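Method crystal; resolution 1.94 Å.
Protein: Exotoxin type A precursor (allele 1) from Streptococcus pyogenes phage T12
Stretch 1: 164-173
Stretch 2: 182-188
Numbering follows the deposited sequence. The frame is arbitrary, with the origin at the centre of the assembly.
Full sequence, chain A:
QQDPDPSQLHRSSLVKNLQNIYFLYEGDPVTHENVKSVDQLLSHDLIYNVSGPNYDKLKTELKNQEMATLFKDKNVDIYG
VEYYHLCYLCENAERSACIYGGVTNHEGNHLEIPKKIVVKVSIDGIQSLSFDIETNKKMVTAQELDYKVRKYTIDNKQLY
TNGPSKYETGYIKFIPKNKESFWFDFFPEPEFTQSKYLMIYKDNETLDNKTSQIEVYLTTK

Stretch 1, residues 164-173: PSKYETGYIK
Stretch 2 (182-188) FWFDFFP

The apolar centre of the contact is built from Ile172, Phe184, Phe186 and Phe187. Ile172 is fully extended (chi1 t, chi2 t) and lies on the same face of the sheet as Phe184 (chi1 m, chi2 -38°), with Ile172 CG2 3.7 Å from Phe184 CB. Ile172 CB also packs 3.5 Å from Phe186 CE1. The Phe186 ring (chi1 -75°, chi2 -15°) lies with one face beneath the backbone nitrogens of Tyr171 and Ile172, Tyr171 N being 4.0 Å from Phe186 CD2. Gly170 leaves room for the Phe186 ring where it lies: an ideal CB there would come within 2.9 Å of Phe186 CD2, a clash.

The CA-to-CB bond of Phe187 (chi1 m, chi2 -67°) points toward stretch 1, and the residue buries the largest area of any here. Its ring edge meets the backbone leading into the strand, with Phe187 CE2 3.6 Å from both Thr169 C and Gly170 N, while Phe187 CZ lies 3.6 Å from Ser165 OG and 4.4 Å from Tyr167 CB. In that loop Tyr167 N donates a hydrogen bond to Ser165 OG (2.9 Å).

Beside this apolar cluster, strand 182-185 runs antiparallel to the strand of stretch 1 that leads through Tyr171, Ile172 and Lys173, their directions 152° apart. Tyr171 pairs with Asp185 and Lys173 with Trp183 at non-hydrogen-bonded positions (CA-CA 4.5 and 4.2 Å); between them, Ile172 and Phe184 form the hydrogen-bonded pair (CA-CA 5.5 Å). Ile172 N donates to Phe184 O (3.0 Å) and Phe184 N to Ile172 O (2.9 Å). The ladder extends beyond the strand through Phe186 N to Gly170 O (2.8 Å, 162°), as Phe186 turns to phi/psi -65/-16. Tyr171 CA, between the bonded positions, lies 3.2 Å from Phe184 O; beyond the Ile172–Phe184 pair, Lys173 CA lies 3.2 Å from Phe182 O; both are CA-H...O contacts.

The face opposite Ile172 carries Tyr171, Lys173, Trp183 and Asp185. Tyr171 (chi1 p, chi2 87°) and Trp183 (chi1 p, chi2 -94°) meet obliquely, their planes at 60°, with Tyr171 CD1 4.0 Å from Trp183 CB. Lys173, all t, starts beside Trp183 (CB to CB, 4.2 Å) before its end leads away.

At the polar edge, Asp185 (chi1 t, chi2 -36°) reaches forward along the chain with OD1, which accepts from Phe187 N (2.9 Å). Water 1 links the stretches, accepting from Gly170 N (2.7 Å) and donating to Asp185 OD1 (2.9 Å). Gly170 O and Asp185 OD1, both acceptors, are merely close at 3.3 Å.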

ATOM      1  N   PRO A 164      23.203   5.593  15.748  1.00 24.20           N
ATOM      2  CA  PRO A 164      22.945   4.618  16.794  1.00 24.35           C
ATOM      3  C   PRO A 164      22.741   5.258  18.140  1.00 24.52           C
ATOM      4  O   PRO A 164      22.794   6.478  18.256  1.00 24.40           O
ATOM      5  CB  PRO A 164      24.148   3.708  16.689  1.00 24.39           C
ATOM      6  CG  PRO A 164      25.266   4.685  16.397  1.00 24.42           C
ATOM      7  CD  PRO A 164      24.612   5.970  15.830  1.00 24.27           C
ATOM      8  N   SER A 165      22.418   4.435  19.122  1.00 24.82           N
ATOM      9  CA  SER A 165      22.155   4.912  20.488  1.00 25.15           C
ATOM     10  C   SER A 165      23.400   4.752  21.320  1.00 25.50           C
ATOM     11  O   SER A 165      24.201   3.926  21.011  1.00 25.56           O
ATOM     12  CB  SER A 165      21.067   4.041  21.142  1.00 25.25           C
ATOM     13  OG  SER A 165      21.001   4.212  22.574  1.00 25.39           O
ATOM     14  N   LYS A 166      23.564   5.534  22.390  1.00 25.92           N
ATOM     15  CA  LYS A 166      24.724   5.341  23.300  1.00 26.35           C
ATOM     16  C   LYS A 166      24.543   4.000  24.100  1.00 26.40           C
ATOM     17  O   LYS A 166      25.524   3.394  24.615  1.00 26.60           O
ATOM     18  CB  LYS A 166      24.799   6.562  24.265  1.00 26.53           C
ATOM     19  CG  LYS A 166      25.874   6.519  25.320  1.00 26.91           C
ATOM     20  CD  LYS A 166      25.888   7.898  25.930  1.00 27.21           C
ATOM     21  CE  LYS A 166      26.444   7.946  27.360  1.00 27.23           C
ATOM     22  NZ  LYS A 166      26.648   9.396  27.653  1.00 27.54           N
ATOM     23  N   TYR A 167      23.309   3.495  24.164  1.00 26.30           N
ATOM     24  CA  TYR A 167      23.012   2.277  24.920  1.00 26.22           C
ATOM     25  C   TYR A 167      22.840   1.030  24.080  1.00 26.21           C
ATOM     26  O   TYR A 167      22.349   1.100  22.958  1.00 26.35           O
ATOM     27  CB  TYR A 167      21.761   2.511  25.771  1.00 26.16           C
ATOM     28  CG  TYR A 167      21.964   3.721  26.628  1.00 26.22           C
ATOM     29  CD1 TYR A 167      22.943   3.725  27.620  1.00 26.28           C
ATOM     30  CD2 TYR A 167      21.350   4.930  26.310  1.00 26.35           C
ATOM     31  CE1 TYR A 167      23.325   4.926  28.271  1.00 26.28           C
ATOM     32  CE2 TYR A 167      21.728   6.152  26.951  1.00 26.24           C
ATOM     33  CZ  TYR A 167      22.719   6.106  27.912  1.00 26.27           C
ATOM     34  OH  TYR A 167      23.172   7.257  28.436  1.00 26.48           O
ATOM     35  N   GLU A 168      23.236  -0.108  24.636  1.00 26.09           N
ATOM     36  CA  GLU A 168      23.123  -1.383  23.946  1.00 25.92           C
ATOM     37  C   GLU A 168      21.746  -1.979  24.225  1.00 25.83           C
ATOM     38  O   GLU A 168      21.101  -2.519  23.350  1.00 25.48           O
ATOM     39  CB  GLU A 168      24.259  -2.318  24.433  1.00 26.06           C
ATOM     40  CG  GLU A 168      24.316  -3.688  23.766  1.00 26.32           C
ATOM     41  CD  GLU A 168      24.595  -3.639  22.270  1.00 26.54           C
ATOM     42  OE1 GLU A 168      24.729  -2.553  21.644  1.00 26.62           O
ATOM     43  OE2 GLU A 168      24.675  -4.731  21.689  1.00 26.89           O
ATOM     44  N   THR A 169      21.302  -1.899  25.475  1.00 25.73           N
ATOM     45  CA  THR A 169      19.999  -2.437  25.743  1.00 25.73           C
ATOM     46  C   THR A 169      19.299  -1.446  26.630  1.00 25.76           C
ATOM     47  O   THR A 169      19.943  -0.600  27.242  1.00 25.57           O
ATOM     48  CB  THR A 169      20.032  -3.810  26.361  1.00 25.65           C
ATOM     49  OG1 THR A 169      20.658  -3.768  27.637  1.00 25.63           O
ATOM     50  CG2 THR A 169      20.750  -4.780  25.478  1.00 25.80           C
ATOM     51  N   GLY A 170      17.966  -1.488  26.602  1.00 25.95           N
ATOM     52  CA  GLY A 170      17.185  -0.569  27.414  1.00 26.25           C
ATOM     53  C   GLY A 170      15.743  -1.003  27.585  1.00 26.44           C
ATOM     54  O   GLY A 170      15.175  -1.577  26.671  1.00 26.57           O
ATOM     55  N   TYR A 171      15.157  -0.820  28.762  1.00 26.59           N
ATOM     56  CA  TYR A 171      13.770  -1.163  28.964  1.00 26.78           C
ATOM     57  C   TYR A 171      13.246  -0.275  30.070  1.00 26.85           C
ATOM     58  O   TYR A 171      14.018   0.364  30.837  1.00 26.76           O
ATOM     59  CB  TYR A 171      13.538  -2.659  29.209  1.00 27.07           C
ATOM     60  CG  TYR A 171      13.979  -3.248  30.534  1.00 27.58           C
ATOM     61  CD1 TYR A 171      13.143  -3.236  31.648  1.00 27.69           C
ATOM     62  CD2 TYR A 171      15.266  -3.808  30.669  1.00 27.73           C
ATOM     63  CE1 TYR A 171      13.598  -3.800  32.906  1.00 27.96           C
ATOM     64  CE2 TYR A 171      15.703  -4.357  31.875  1.00 27.83           C
ATOM     65  CZ  TYR A 171      14.880  -4.365  32.970  1.00 27.96           C
ATOM     66  OH  TYR A 171      15.312  -5.076  34.068  1.00 28.22           O
ATOM     67  N   ILE A 172      11.934  -0.114  30.063  1.00 26.91           N
ATOM     68  CA  ILE A 172      11.292   0.743  31.055  1.00 27.10           C
ATOM     69  C   ILE A 172      10.292  -0.195  31.717  1.00 27.40           C
ATOM     70  O   ILE A 172       9.629  -1.000  31.032  1.00 27.31           O
ATOM     71  CB  ILE A 172      10.610   1.920  30.390  1.00 26.80           C
ATOM     72  CG1 ILE A 172       9.956   2.799  31.462  1.00 26.77           C
ATOM     73  CG2 ILE A 172       9.602   1.408  29.358  1.00 26.70           C
ATOM     74  CD1 ILE A 172       9.420   4.078  30.927  1.00 26.64           C
ATOM     75  N   LYS A 173      10.219  -0.108  33.035  1.00 27.68           N
ATOM     76  CA  LYS A 173       9.367  -0.993  33.818  1.00 28.09           C
ATOM     77  C   LYS A 173       8.381  -0.170  34.594  1.00 28.25           C
ATOM     78  O   LYS A 173       8.733   0.810  35.219  1.00 28.10           O
ATOM     79  CB  LYS A 173      10.210  -1.829  34.791  1.00 28.32           C
ATOM     80  CG  LYS A 173       9.411  -2.638  35.834  1.00 28.49           C
ATOM     81  CD  LYS A 173      10.326  -3.432  36.803  1.00 28.80           C
ATOM     82  CE  LYS A 173       9.512  -4.315  37.803  1.00 28.84           C
ATOM     83  NZ  LYS A 173      10.335  -5.421  38.522  1.00 29.12           N
ATOM     84  N   PHE A 182       5.031  -4.390  34.486  1.00 29.42           N
ATOM     85  CA  PHE A 182       5.257  -4.731  33.065  1.00 28.36           C
ATOM     86  C   PHE A 182       6.384  -3.890  32.442  1.00 27.74           C
ATOM     87  O   PHE A 182       6.862  -2.895  33.029  1.00 27.57           O
ATOM     88  CB  PHE A 182       3.929  -4.669  32.214  1.00 28.32           C
ATOM     89  CG  PHE A 182       3.214  -3.357  32.275  1.00 28.27           C
ATOM     90  CD1 PHE A 182       3.539  -2.318  31.435  1.00 28.24           C
ATOM     91  CD2 PHE A 182       2.287  -3.125  33.274  1.00 28.35           C
ATOM     92  CE1 PHE A 182       2.966  -1.058  31.589  1.00 28.27           C
ATOM     93  CE2 PHE A 182       1.687  -1.856  33.464  1.00 28.30           C
ATOM     94  CZ  PHE A 182       2.029  -0.815  32.621  1.00 28.37           C
ATOM     95  N   TRP A 183       6.839  -4.257  31.252  1.00 26.83           N
ATOM     96  CA  TRP A 183       7.917  -3.451  30.775  1.00 26.13           C
ATOM     97  C   TRP A 183       7.894  -3.396  29.276  1.00 25.44           C
ATOM     98  O   TRP A 183       7.184  -4.194  28.662  1.00 25.36           O
ATOM     99  CB  TRP A 183       9.270  -3.977  31.308  1.00 26.22           C
ATOM    100  CG  TRP A 183       9.496  -5.383  31.013  1.00 26.24           C
ATOM    101  CD1 TRP A 183       9.218  -6.462  31.804  1.00 26.36           C
ATOM    102  CD2 TRP A 183      10.052  -5.905  29.800  1.00 26.37           C
ATOM    103  NE1 TRP A 183       9.579  -7.634  31.157  1.00 26.29           N
ATOM    104  CE2 TRP A 183      10.090  -7.313  29.923  1.00 26.30           C
ATOM    105  CE3 TRP A 183      10.528  -5.313  28.611  1.00 26.29           C
ATOM    106  CZ2 TRP A 183      10.587  -8.152  28.896  1.00 26.38           C
ATOM    107  CZ3 TRP A 183      11.028  -6.161  27.582  1.00 26.40           C
ATOM    108  CH2 TRP A 183      11.051  -7.556  27.737  1.00 26.30           C
ATOM    109  N   PHE A 184       8.587  -2.395  28.718  1.00 24.59           N
ATOM    110  CA  PHE A 184       8.670  -2.213  27.262  1.00 23.73           C
ATOM    111  C   PHE A 184      10.168  -2.168  26.887  1.00 23.32           C
ATOM    112  O   PHE A 184      10.955  -1.488  27.563  1.00 23.23           O
ATOM    113  CB  PHE A 184       8.069  -0.862  26.811  1.00 23.32           C
ATOM    114  CG  PHE A 184       6.629  -0.640  27.190  1.00 22.84           C
ATOM    115  CD1 PHE A 184       5.723  -1.647  27.161  1.00 22.43           C
ATOM    116  CD2 PHE A 184       6.198   0.634  27.538  1.00 22.74           C
ATOM    117  CE1 PHE A 184       4.385  -1.392  27.489  1.00 22.39           C
ATOM    118  CE2 PHE A 184       4.828   0.868  27.859  1.00 22.59           C
ATOM    119  CZ  PHE A 184       3.974  -0.148  27.825  1.00 22.40           C
ATOM    120  N   ASP A 185      10.543  -2.885  25.816  1.00 22.82           N
ATOM    121  CA  ASP A 185      11.910  -2.873  25.266  1.00 22.28           C
ATOM    122  C   ASP A 185      12.153  -1.545  24.498  1.00 21.97           C
ATOM    123  O   ASP A 185      11.385  -1.218  23.582  1.00 21.88           O
ATOM    124  CB  ASP A 185      12.076  -4.030  24.298  1.00 22.36           C
ATOM    125  CG  ASP A 185      13.496  -4.351  24.071  1.00 22.37           C
ATOM    126  OD1 ASP A 185      14.283  -3.359  24.048  1.00 22.52           O
ATOM    127  OD2 ASP A 185      13.825  -5.546  23.919  1.00 22.41           O
ATOM    128  N   PHE A 186      13.162  -0.767  24.877  1.00 21.61           N
ATOM    129  CA  PHE A 186      13.448   0.467  24.167  1.00 21.32           C
ATOM    130  C   PHE A 186      13.881   0.214  22.724  1.00 21.02           C
ATOM    131  O   PHE A 186      13.874   1.124  21.923  1.00 20.97           O
ATOM    132  CB  PHE A 186      14.531   1.315  24.843  1.00 21.37           C
ATOM    133  CG  PHE A 186      14.082   2.052  26.110  1.00 21.59           C
ATOM    134  CD1 PHE A 186      12.742   2.201  26.428  1.00 21.68           C
ATOM    135  CD2 PHE A 186      15.020   2.707  26.902  1.00 21.72           C
ATOM    136  CE1 PHE A 186      12.310   2.988  27.495  1.00 21.61           C
ATOM    137  CE2 PHE A 186      14.605   3.528  28.008  1.00 21.90           C
ATOM    138  CZ  PHE A 186      13.226   3.661  28.297  1.00 21.73           C
ATOM    139  N   PHE A 187      14.251  -1.020  22.411  1.00 20.78           N
ATOM    140  CA  PHE A 187      14.743  -1.337  21.086  1.00 20.67           C
ATOM    141  C   PHE A 187      13.945  -2.396  20.340  1.00 20.52           C
ATOM    142  O   PHE A 187      13.499  -3.381  20.914  1.00 20.61           O
ATOM    143  CB  PHE A 187      16.237  -1.763  21.183  1.00 20.52           C
ATOM    144  CG  PHE A 187      17.120  -0.698  21.733  1.00 20.58           C
ATOM    145  CD1 PHE A 187      17.348   0.474  21.024  1.00 20.59           C
ATOM    146  CD2 PHE A 187      17.675  -0.818  22.976  1.00 20.60           C
ATOM    147  CE1 PHE A 187      18.124   1.556  21.559  1.00 20.71           C
ATOM    148  CE2 PHE A 187      18.468   0.266  23.541  1.00 20.70           C
ATOM    149  CZ  PHE A 187      18.678   1.440  22.830  1.00 20.66           C
ATOM    150  N   PRO A 188      13.777  -2.203  19.008  1.00 20.40           N
ATOM    151  CA  PRO A 188      13.056  -3.096  18.117  1.00 20.22           C
ATOM    152  C   PRO A 188      13.918  -4.294  17.703  1.00 20.20           C
ATOM    153  O   PRO A 188      15.119  -4.321  17.995  1.00 20.04           O
ATOM    154  CB  PRO A 188      12.808  -2.192  16.890  1.00 20.25           C
ATOM    155  CG  PRO A 188      14.119  -1.490  16.767  1.00 20.07           C
ATOM    156  CD  PRO A 188      14.215  -0.998  18.256  1.00 20.29           C
TER
HETATM  157  O   HOH W   1      16.961  -3.520  25.091  1.00 18.61           O